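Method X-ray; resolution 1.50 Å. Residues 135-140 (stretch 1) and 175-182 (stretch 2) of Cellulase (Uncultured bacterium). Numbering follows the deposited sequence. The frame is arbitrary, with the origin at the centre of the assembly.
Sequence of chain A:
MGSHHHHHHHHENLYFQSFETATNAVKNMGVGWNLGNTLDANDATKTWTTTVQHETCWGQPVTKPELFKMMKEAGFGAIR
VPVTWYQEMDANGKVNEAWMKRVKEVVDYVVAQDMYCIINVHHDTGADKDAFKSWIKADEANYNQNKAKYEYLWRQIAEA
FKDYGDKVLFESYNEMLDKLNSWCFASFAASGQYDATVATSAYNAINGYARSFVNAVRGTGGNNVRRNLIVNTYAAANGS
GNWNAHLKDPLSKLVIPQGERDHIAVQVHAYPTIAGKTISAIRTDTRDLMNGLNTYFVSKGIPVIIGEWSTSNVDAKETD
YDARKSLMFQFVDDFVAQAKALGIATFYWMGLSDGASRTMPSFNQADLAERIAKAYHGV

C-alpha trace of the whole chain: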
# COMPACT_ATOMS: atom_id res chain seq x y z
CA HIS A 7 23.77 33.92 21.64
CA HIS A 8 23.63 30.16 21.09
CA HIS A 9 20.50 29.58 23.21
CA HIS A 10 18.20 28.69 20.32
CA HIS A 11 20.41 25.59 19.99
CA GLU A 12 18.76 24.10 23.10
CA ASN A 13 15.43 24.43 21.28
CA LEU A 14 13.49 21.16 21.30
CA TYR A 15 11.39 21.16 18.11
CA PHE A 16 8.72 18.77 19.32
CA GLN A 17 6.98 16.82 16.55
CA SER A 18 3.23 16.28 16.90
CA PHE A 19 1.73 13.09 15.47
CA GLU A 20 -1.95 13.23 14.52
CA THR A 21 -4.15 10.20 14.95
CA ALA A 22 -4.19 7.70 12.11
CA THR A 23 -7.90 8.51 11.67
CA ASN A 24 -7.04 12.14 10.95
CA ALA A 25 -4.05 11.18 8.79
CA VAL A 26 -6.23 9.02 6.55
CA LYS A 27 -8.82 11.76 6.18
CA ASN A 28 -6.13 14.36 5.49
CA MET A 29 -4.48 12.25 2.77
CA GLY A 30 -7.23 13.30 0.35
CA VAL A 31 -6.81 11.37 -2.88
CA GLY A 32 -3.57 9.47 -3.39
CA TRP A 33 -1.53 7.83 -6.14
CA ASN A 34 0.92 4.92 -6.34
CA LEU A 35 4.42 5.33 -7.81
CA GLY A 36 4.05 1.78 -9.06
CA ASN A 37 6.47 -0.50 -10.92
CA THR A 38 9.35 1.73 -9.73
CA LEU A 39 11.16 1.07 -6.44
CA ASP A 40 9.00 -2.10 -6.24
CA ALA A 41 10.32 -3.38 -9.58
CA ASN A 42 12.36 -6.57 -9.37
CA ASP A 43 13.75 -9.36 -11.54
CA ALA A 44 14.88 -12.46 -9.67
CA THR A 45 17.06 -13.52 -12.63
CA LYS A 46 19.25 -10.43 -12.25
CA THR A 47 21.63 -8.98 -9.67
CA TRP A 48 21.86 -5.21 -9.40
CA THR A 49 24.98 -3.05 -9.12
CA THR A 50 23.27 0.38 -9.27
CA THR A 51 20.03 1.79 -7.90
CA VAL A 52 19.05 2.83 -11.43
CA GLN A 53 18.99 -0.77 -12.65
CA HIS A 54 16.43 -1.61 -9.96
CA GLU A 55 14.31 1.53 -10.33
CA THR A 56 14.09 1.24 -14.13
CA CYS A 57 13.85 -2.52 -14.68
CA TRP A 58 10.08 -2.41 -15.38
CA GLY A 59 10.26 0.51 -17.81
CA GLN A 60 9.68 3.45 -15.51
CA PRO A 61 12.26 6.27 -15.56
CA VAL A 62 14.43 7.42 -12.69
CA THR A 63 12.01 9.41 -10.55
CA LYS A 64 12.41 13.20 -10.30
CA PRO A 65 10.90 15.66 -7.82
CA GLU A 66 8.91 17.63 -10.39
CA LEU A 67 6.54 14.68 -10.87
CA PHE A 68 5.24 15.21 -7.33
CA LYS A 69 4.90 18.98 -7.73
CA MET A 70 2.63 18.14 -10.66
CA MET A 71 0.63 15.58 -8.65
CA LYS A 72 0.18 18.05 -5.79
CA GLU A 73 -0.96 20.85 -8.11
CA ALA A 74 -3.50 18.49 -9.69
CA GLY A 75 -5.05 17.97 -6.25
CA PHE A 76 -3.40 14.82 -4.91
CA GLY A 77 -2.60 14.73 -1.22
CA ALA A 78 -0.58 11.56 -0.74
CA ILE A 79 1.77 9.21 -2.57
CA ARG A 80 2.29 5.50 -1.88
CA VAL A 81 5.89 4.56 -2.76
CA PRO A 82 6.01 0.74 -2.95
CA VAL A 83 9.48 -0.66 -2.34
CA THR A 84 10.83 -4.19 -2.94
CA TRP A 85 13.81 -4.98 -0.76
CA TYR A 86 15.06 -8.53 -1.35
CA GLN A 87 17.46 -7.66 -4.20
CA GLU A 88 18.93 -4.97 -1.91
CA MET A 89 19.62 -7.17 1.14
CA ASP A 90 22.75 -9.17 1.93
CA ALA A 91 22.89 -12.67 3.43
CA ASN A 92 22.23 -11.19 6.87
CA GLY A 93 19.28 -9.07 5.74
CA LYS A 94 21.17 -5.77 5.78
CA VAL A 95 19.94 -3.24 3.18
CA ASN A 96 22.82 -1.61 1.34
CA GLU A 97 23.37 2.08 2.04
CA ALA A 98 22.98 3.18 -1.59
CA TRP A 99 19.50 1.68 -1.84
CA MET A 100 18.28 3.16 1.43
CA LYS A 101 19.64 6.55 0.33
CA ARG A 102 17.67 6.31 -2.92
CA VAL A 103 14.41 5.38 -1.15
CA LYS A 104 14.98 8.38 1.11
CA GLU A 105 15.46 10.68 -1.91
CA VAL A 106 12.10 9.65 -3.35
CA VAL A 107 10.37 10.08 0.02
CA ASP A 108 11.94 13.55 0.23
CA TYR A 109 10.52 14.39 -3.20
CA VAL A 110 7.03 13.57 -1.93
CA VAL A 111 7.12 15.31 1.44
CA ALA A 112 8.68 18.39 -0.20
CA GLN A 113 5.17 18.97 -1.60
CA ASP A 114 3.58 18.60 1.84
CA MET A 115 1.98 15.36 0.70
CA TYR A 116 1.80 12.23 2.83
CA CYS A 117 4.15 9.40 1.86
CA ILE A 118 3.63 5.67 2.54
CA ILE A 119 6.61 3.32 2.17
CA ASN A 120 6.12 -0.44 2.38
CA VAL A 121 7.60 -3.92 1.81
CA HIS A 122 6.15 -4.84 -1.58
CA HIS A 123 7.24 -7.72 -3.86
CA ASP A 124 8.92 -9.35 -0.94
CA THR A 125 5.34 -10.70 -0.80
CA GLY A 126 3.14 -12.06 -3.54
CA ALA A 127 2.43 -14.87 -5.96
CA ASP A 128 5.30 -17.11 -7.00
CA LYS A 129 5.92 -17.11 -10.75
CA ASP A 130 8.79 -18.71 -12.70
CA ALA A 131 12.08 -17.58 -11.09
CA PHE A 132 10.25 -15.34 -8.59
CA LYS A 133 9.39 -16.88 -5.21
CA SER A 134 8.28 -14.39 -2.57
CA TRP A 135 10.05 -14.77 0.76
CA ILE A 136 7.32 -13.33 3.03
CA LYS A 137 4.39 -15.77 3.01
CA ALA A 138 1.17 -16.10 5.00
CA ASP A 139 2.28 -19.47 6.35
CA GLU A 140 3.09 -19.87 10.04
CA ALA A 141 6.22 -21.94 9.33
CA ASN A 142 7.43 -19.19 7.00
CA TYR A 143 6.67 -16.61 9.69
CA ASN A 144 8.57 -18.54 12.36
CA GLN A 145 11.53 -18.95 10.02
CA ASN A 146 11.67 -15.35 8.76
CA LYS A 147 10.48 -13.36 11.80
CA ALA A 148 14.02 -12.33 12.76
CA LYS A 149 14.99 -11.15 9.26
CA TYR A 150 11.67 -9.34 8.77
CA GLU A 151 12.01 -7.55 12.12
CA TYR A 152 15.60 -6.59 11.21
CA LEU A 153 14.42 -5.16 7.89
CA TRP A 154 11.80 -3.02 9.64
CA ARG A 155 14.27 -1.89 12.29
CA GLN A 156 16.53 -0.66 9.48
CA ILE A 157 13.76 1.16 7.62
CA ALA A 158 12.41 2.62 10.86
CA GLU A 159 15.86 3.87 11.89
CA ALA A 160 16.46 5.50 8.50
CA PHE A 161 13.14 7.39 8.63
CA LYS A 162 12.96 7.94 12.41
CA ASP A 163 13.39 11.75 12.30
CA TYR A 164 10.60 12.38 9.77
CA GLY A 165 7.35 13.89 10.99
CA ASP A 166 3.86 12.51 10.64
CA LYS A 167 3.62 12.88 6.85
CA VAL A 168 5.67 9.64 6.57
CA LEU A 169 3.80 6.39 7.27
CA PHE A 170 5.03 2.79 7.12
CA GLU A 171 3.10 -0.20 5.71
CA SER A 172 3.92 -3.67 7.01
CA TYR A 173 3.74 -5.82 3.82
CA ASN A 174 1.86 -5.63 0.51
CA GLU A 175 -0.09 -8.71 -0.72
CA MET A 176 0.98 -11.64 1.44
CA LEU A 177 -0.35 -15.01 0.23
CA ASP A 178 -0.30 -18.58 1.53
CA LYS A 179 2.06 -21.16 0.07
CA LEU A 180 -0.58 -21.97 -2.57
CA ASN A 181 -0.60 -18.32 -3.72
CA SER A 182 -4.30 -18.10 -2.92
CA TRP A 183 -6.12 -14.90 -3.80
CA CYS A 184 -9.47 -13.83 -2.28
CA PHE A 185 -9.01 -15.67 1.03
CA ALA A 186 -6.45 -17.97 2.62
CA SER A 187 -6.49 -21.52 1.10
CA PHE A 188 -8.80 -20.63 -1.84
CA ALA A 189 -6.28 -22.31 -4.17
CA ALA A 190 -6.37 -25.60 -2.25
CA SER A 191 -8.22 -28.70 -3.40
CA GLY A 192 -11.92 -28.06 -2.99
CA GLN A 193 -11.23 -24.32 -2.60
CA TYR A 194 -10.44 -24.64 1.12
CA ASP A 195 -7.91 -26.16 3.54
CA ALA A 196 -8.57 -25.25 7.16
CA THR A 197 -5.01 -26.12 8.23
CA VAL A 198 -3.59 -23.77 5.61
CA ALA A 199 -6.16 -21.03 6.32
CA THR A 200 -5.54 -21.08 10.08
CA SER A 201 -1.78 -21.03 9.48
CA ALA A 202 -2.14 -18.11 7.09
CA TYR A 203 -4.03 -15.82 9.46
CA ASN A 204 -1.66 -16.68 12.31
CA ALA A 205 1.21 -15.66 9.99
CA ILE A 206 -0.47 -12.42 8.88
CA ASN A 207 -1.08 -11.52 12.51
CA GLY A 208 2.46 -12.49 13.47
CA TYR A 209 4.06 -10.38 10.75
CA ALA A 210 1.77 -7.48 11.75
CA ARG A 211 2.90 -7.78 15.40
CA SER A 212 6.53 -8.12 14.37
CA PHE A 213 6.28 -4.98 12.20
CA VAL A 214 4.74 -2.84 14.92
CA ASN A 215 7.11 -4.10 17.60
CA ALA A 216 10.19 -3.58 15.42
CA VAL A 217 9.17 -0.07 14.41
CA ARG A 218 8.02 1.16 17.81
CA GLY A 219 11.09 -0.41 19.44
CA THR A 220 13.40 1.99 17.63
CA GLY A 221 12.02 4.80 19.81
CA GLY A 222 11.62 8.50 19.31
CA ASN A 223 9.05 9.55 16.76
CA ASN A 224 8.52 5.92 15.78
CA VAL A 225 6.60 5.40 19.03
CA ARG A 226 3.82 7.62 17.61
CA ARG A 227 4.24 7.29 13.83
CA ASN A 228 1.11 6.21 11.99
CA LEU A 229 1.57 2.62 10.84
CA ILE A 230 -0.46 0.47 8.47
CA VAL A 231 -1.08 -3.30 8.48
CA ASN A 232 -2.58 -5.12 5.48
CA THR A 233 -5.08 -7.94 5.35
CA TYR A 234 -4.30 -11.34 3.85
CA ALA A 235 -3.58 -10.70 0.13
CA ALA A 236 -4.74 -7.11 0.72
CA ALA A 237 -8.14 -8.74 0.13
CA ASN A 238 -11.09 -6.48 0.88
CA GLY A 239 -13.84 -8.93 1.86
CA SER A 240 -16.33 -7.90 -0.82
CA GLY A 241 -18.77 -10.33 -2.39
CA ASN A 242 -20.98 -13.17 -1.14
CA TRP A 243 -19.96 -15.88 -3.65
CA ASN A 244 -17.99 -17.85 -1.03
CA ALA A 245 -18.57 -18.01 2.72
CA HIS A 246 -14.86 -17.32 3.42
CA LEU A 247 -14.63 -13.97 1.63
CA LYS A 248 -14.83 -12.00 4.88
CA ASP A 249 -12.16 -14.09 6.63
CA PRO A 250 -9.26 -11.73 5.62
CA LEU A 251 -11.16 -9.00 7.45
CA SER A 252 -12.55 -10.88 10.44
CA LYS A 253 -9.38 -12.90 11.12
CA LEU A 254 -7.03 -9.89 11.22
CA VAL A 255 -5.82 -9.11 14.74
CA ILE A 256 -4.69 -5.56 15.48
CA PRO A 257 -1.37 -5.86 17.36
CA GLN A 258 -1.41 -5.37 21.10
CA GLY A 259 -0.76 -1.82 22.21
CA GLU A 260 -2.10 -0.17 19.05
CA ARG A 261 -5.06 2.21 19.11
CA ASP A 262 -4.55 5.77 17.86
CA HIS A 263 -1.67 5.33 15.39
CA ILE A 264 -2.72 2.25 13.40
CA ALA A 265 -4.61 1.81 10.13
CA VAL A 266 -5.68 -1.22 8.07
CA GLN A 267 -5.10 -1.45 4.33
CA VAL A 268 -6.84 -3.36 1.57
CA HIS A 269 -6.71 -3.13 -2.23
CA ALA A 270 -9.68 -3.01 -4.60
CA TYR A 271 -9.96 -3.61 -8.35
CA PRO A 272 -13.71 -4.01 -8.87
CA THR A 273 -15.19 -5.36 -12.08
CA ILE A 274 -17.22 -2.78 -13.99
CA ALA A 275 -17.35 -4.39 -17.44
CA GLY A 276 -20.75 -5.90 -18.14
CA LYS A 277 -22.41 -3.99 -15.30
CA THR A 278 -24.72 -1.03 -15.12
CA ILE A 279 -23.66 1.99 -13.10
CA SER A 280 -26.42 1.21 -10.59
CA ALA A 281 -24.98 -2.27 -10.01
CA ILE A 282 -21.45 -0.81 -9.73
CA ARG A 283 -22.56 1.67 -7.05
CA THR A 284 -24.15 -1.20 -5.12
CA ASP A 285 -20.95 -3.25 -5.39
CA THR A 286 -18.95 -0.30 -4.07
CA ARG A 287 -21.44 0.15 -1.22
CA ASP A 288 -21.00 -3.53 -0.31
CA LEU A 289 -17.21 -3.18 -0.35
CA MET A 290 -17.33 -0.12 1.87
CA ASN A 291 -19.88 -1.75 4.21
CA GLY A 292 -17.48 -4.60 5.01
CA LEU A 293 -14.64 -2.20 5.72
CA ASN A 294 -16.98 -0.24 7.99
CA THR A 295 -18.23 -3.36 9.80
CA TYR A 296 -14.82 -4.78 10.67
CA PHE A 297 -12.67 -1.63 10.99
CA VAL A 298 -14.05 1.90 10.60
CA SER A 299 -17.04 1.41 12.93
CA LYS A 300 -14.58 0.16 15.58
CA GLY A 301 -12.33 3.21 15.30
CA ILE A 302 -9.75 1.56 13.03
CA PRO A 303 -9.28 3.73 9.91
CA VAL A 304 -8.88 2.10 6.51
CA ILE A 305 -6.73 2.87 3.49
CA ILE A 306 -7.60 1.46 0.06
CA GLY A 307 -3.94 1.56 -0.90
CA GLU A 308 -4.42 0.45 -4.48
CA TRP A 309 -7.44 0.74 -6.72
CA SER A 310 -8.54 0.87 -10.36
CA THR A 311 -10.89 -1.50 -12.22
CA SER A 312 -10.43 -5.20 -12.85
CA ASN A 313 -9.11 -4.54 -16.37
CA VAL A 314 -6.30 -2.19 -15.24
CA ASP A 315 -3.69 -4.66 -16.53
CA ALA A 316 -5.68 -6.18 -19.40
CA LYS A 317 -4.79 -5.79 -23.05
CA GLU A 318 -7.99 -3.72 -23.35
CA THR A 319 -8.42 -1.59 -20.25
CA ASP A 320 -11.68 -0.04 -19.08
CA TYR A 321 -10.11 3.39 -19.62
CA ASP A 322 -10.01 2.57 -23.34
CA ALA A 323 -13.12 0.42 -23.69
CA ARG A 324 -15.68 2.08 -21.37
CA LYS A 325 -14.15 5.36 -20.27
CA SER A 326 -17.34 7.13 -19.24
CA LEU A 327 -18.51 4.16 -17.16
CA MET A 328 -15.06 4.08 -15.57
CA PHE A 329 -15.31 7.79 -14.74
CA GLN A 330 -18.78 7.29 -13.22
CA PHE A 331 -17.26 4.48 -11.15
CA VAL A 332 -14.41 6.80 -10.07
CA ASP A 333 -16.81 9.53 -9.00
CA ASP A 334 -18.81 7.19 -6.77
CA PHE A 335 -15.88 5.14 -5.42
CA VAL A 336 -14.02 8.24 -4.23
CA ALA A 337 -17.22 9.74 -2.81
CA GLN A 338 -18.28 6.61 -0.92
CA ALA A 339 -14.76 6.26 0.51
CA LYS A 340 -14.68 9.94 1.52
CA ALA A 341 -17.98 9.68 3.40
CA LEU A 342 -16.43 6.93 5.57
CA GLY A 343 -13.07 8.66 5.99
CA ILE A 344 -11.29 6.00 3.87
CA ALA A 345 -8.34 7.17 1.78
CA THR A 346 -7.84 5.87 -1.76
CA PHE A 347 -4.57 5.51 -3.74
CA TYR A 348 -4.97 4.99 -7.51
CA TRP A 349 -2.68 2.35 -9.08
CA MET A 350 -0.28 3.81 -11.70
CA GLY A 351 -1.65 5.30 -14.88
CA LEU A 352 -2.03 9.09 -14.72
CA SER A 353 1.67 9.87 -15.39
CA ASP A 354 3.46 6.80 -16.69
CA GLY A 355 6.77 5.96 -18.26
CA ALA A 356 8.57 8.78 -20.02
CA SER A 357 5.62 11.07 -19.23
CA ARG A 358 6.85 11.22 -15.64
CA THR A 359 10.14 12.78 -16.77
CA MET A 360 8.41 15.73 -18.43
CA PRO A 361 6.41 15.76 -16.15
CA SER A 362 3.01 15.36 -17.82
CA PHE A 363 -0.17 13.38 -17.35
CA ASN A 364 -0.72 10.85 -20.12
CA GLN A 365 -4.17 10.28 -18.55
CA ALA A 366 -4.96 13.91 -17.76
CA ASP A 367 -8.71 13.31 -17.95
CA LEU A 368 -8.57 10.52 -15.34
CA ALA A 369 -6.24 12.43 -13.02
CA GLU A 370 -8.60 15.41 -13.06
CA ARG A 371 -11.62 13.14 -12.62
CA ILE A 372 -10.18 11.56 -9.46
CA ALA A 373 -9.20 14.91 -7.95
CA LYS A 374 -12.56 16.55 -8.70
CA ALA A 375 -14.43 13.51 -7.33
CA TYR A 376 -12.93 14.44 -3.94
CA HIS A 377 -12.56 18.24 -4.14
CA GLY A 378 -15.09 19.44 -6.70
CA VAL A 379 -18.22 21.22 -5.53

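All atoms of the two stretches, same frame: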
# COMPACT_ATOMS: atom_id res chain seq x y z
N TRP A 135 9.49 -14.23 -0.47
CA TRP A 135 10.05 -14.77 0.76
C TRP A 135 9.16 -14.56 1.98
O TRP A 135 9.30 -15.31 2.95
CB TRP A 135 11.48 -14.26 1.02
CG TRP A 135 11.66 -12.82 1.33
CD1 TRP A 135 11.76 -11.79 0.44
CD2 TRP A 135 11.83 -12.23 2.63
NE1 TRP A 135 11.94 -10.60 1.10
CE2 TRP A 135 12.01 -10.85 2.45
CE3 TRP A 135 11.83 -12.74 3.94
CZ2 TRP A 135 12.20 -9.97 3.52
CZ3 TRP A 135 12.01 -11.87 4.99
CH2 TRP A 135 12.20 -10.50 4.77
N ILE A 136 8.26 -13.58 1.94
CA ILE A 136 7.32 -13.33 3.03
C ILE A 136 6.01 -13.99 2.63
O ILE A 136 5.36 -13.55 1.67
CB ILE A 136 7.13 -11.83 3.30
CG1 ILE A 136 8.48 -11.18 3.62
CG2 ILE A 136 6.13 -11.63 4.43
CD1 ILE A 136 8.40 -9.67 3.73
N LYS A 137 5.62 -15.05 3.33
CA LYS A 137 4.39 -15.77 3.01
C LYS A 137 3.50 -15.90 4.23
O LYS A 137 3.97 -16.02 5.37
CB LYS A 137 4.69 -17.17 2.47
CG LYS A 137 5.58 -17.18 1.23
CD LYS A 137 5.52 -18.54 0.56
CE LYS A 137 6.33 -18.62 -0.71
NZ LYS A 137 5.87 -17.65 -1.73
N ALA A 138 2.19 -15.91 3.97
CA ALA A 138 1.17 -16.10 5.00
C ALA A 138 1.08 -17.60 5.29
O ALA A 138 0.18 -18.31 4.83
CB ALA A 138 -0.17 -15.52 4.56
N ASP A 139 2.08 -18.07 6.03
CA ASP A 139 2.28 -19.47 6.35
C ASP A 139 3.04 -19.43 7.66
O ASP A 139 4.06 -18.74 7.74
CB ASP A 139 3.09 -20.16 5.27
CG ASP A 139 3.37 -21.62 5.60
OD1 ASP A 139 4.22 -21.90 6.48
OD2 ASP A 139 2.72 -22.50 5.00
N GLU A 140 2.51 -20.07 8.72
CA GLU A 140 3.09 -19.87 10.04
C GLU A 140 4.51 -20.42 10.12
O GLU A 140 5.33 -19.91 10.88
CB GLU A 140 2.19 -20.46 11.14
CG GLU A 140 2.59 -19.96 12.52
CD GLU A 140 1.60 -20.34 13.59
OE1 GLU A 140 0.52 -20.85 13.23
OE2 GLU A 140 1.95 -20.14 14.77
N GLU A 175 0.95 -7.73 -0.38
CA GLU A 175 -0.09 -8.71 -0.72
C GLU A 175 0.47 -10.08 -0.35
O GLU A 175 0.98 -10.82 -1.19
CB GLU A 175 -0.49 -8.61 -2.21
CG GLU A 175 -1.33 -7.37 -2.51
CD GLU A 175 -1.74 -7.22 -3.94
OE1 GLU A 175 -1.25 -7.94 -4.82
OE2 GLU A 175 -2.60 -6.35 -4.21
N MET A 176 0.40 -10.41 0.94
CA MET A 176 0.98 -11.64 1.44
C MET A 176 -0.01 -12.78 1.22
O MET A 176 -1.17 -12.70 1.63
CB MET A 176 1.29 -11.51 2.93
CG MET A 176 2.28 -12.55 3.39
SD MET A 176 2.47 -12.72 5.17
CE MET A 176 2.73 -11.04 5.72
N LEU A 177 0.46 -13.86 0.59
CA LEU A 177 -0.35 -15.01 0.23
C LEU A 177 0.17 -16.26 0.94
O LEU A 177 1.31 -16.30 1.40
CB LEU A 177 -0.31 -15.25 -1.28
CG LEU A 177 -0.52 -14.04 -2.19
CD1 LEU A 177 -0.49 -14.44 -3.66
CD2 LEU A 177 -1.83 -13.33 -1.86
N ASP A 178 -0.68 -17.28 1.00
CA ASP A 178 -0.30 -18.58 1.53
C ASP A 178 0.64 -19.27 0.55
O ASP A 178 1.00 -18.73 -0.51
CB ASP A 178 -1.55 -19.40 1.88
CG ASP A 178 -2.38 -19.76 0.66
OD1 ASP A 178 -1.85 -19.75 -0.47
OD2 ASP A 178 -3.58 -20.08 0.84
N LYS A 179 1.09 -20.47 0.91
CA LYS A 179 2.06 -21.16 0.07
C LYS A 179 1.45 -21.67 -1.22
O LYS A 179 2.20 -22.12 -2.09
CB LYS A 179 2.72 -22.32 0.83
CG LYS A 179 1.87 -23.54 1.05
CD LYS A 179 2.62 -24.58 1.86
CE LYS A 179 1.72 -25.73 2.22
NZ LYS A 179 2.47 -26.76 3.03
N LEU A 180 0.12 -21.62 -1.35
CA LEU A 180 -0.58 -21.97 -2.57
C LEU A 180 -0.86 -20.75 -3.43
O LEU A 180 -1.48 -20.89 -4.49
CB LEU A 180 -1.93 -22.62 -2.22
CG LEU A 180 -1.87 -23.73 -1.18
CD1 LEU A 180 -3.28 -24.15 -0.79
CD2 LEU A 180 -1.08 -24.92 -1.66
N ASN A 181 -0.40 -19.57 -3.00
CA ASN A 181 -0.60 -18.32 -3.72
C ASN A 181 -2.08 -18.02 -3.89
O ASN A 181 -2.52 -17.52 -4.93
CB ASN A 181 0.16 -18.34 -5.04
CG ASN A 181 1.64 -18.55 -4.83
OD1 ASN A 181 2.31 -17.71 -4.24
ND2 ASN A 181 2.15 -19.72 -5.25
N SER A 182 -2.86 -18.29 -2.84
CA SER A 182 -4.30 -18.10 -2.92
C SER A 182 -4.68 -16.62 -2.87
O SER A 182 -4.31 -15.91 -1.93
CB SER A 182 -4.99 -18.77 -1.72
OG SER A 182 -4.78 -20.16 -1.67
O HOH W 1 3.32 -13.95 -0.26
O HOH W 2 3.05 -16.78 -1.46
O HOH W 3 0.56 -21.62 3.50

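Two irregular segments far apart in sequence can be joined by a single direct backbone hydrogen bond when water extends the pairing and a flexible apolar side chain fills the space beside it, and the contact between residues 135-140 and 175-182 of this cellulase is a compact example. The direct bond runs from Ala-138 N to Leu-177 O, 2.7 Å long and with an N-H...O angle of 155°. Next to it, Asp-178 CA lies 3.3 Å from Ala-138 O in a CA-H...O contact, so both backbone polar groups of Ala-138 face the second stretch.

Where the chains stand too far apart for direct pairing, water takes over. Water 1 lies 2.8 Å from Ile-136 O and accepts from Leu-177 N at 3.0 Å, bridging the two peptides. Water 3 does similar work at the other end, donating to Asp-139 OD2 at 2.8 Å and accepting from Lys-179 N at 2.9 Å. Water 2 gathers a side chain into the scheme: it accepts from Lys-137 NZ at 3.0 Å and lies 3.0 Å from both Asp-178 O and Asn-181 OD1. The CA-to-CB bond of Lys-137 points away from the second stretch, yet its m, t, t, m side chain brings the ammonium group to this water.

The apolar part centres on Met-176, whose CA-to-CB bond points toward the first stretch. Its unbranched chain lies along the partner backbone, with CG 3.4 Å from Ala-138 N and SD 3.5 Å from Lys-137 C. Met-176 CE lies 3.7 Å from Ile-136 CG2, while Met-176 SD is 3.9 Å from Ala-138 CB. The CA-to-CB bond of Ala-138 also points toward the second stretch; its small methyl group suits this close approach of backbones, with the CA atoms of Ala-138 and Asp-178 only 4.5 Å apart. In all, the two stretches bury 385 Å², counting both sides; Met-176 and Ala-138, both buried, have the largest areas covered by the other stretch, whereas Lys-179 is exposed.

The second stretch is shaped by a type I turn from Asp-178 to Asn-181, closed by a 3.0 Å hydrogen bond from Asn-181 N to Asp-178 O. The Asp-178 carboxylate braces it: OD1 accepts from Ser-182 N at 3.0 Å and weakly from Leu-180 N at 2.9 Å, while OD2 accepts from Ser-182 OG at 2.8 Å. Asp-139 is equally economical, capping the following helix with its side chain while its OD2 holds water 3. Short acidic side chains thus organise local backbone on both sides of the contact.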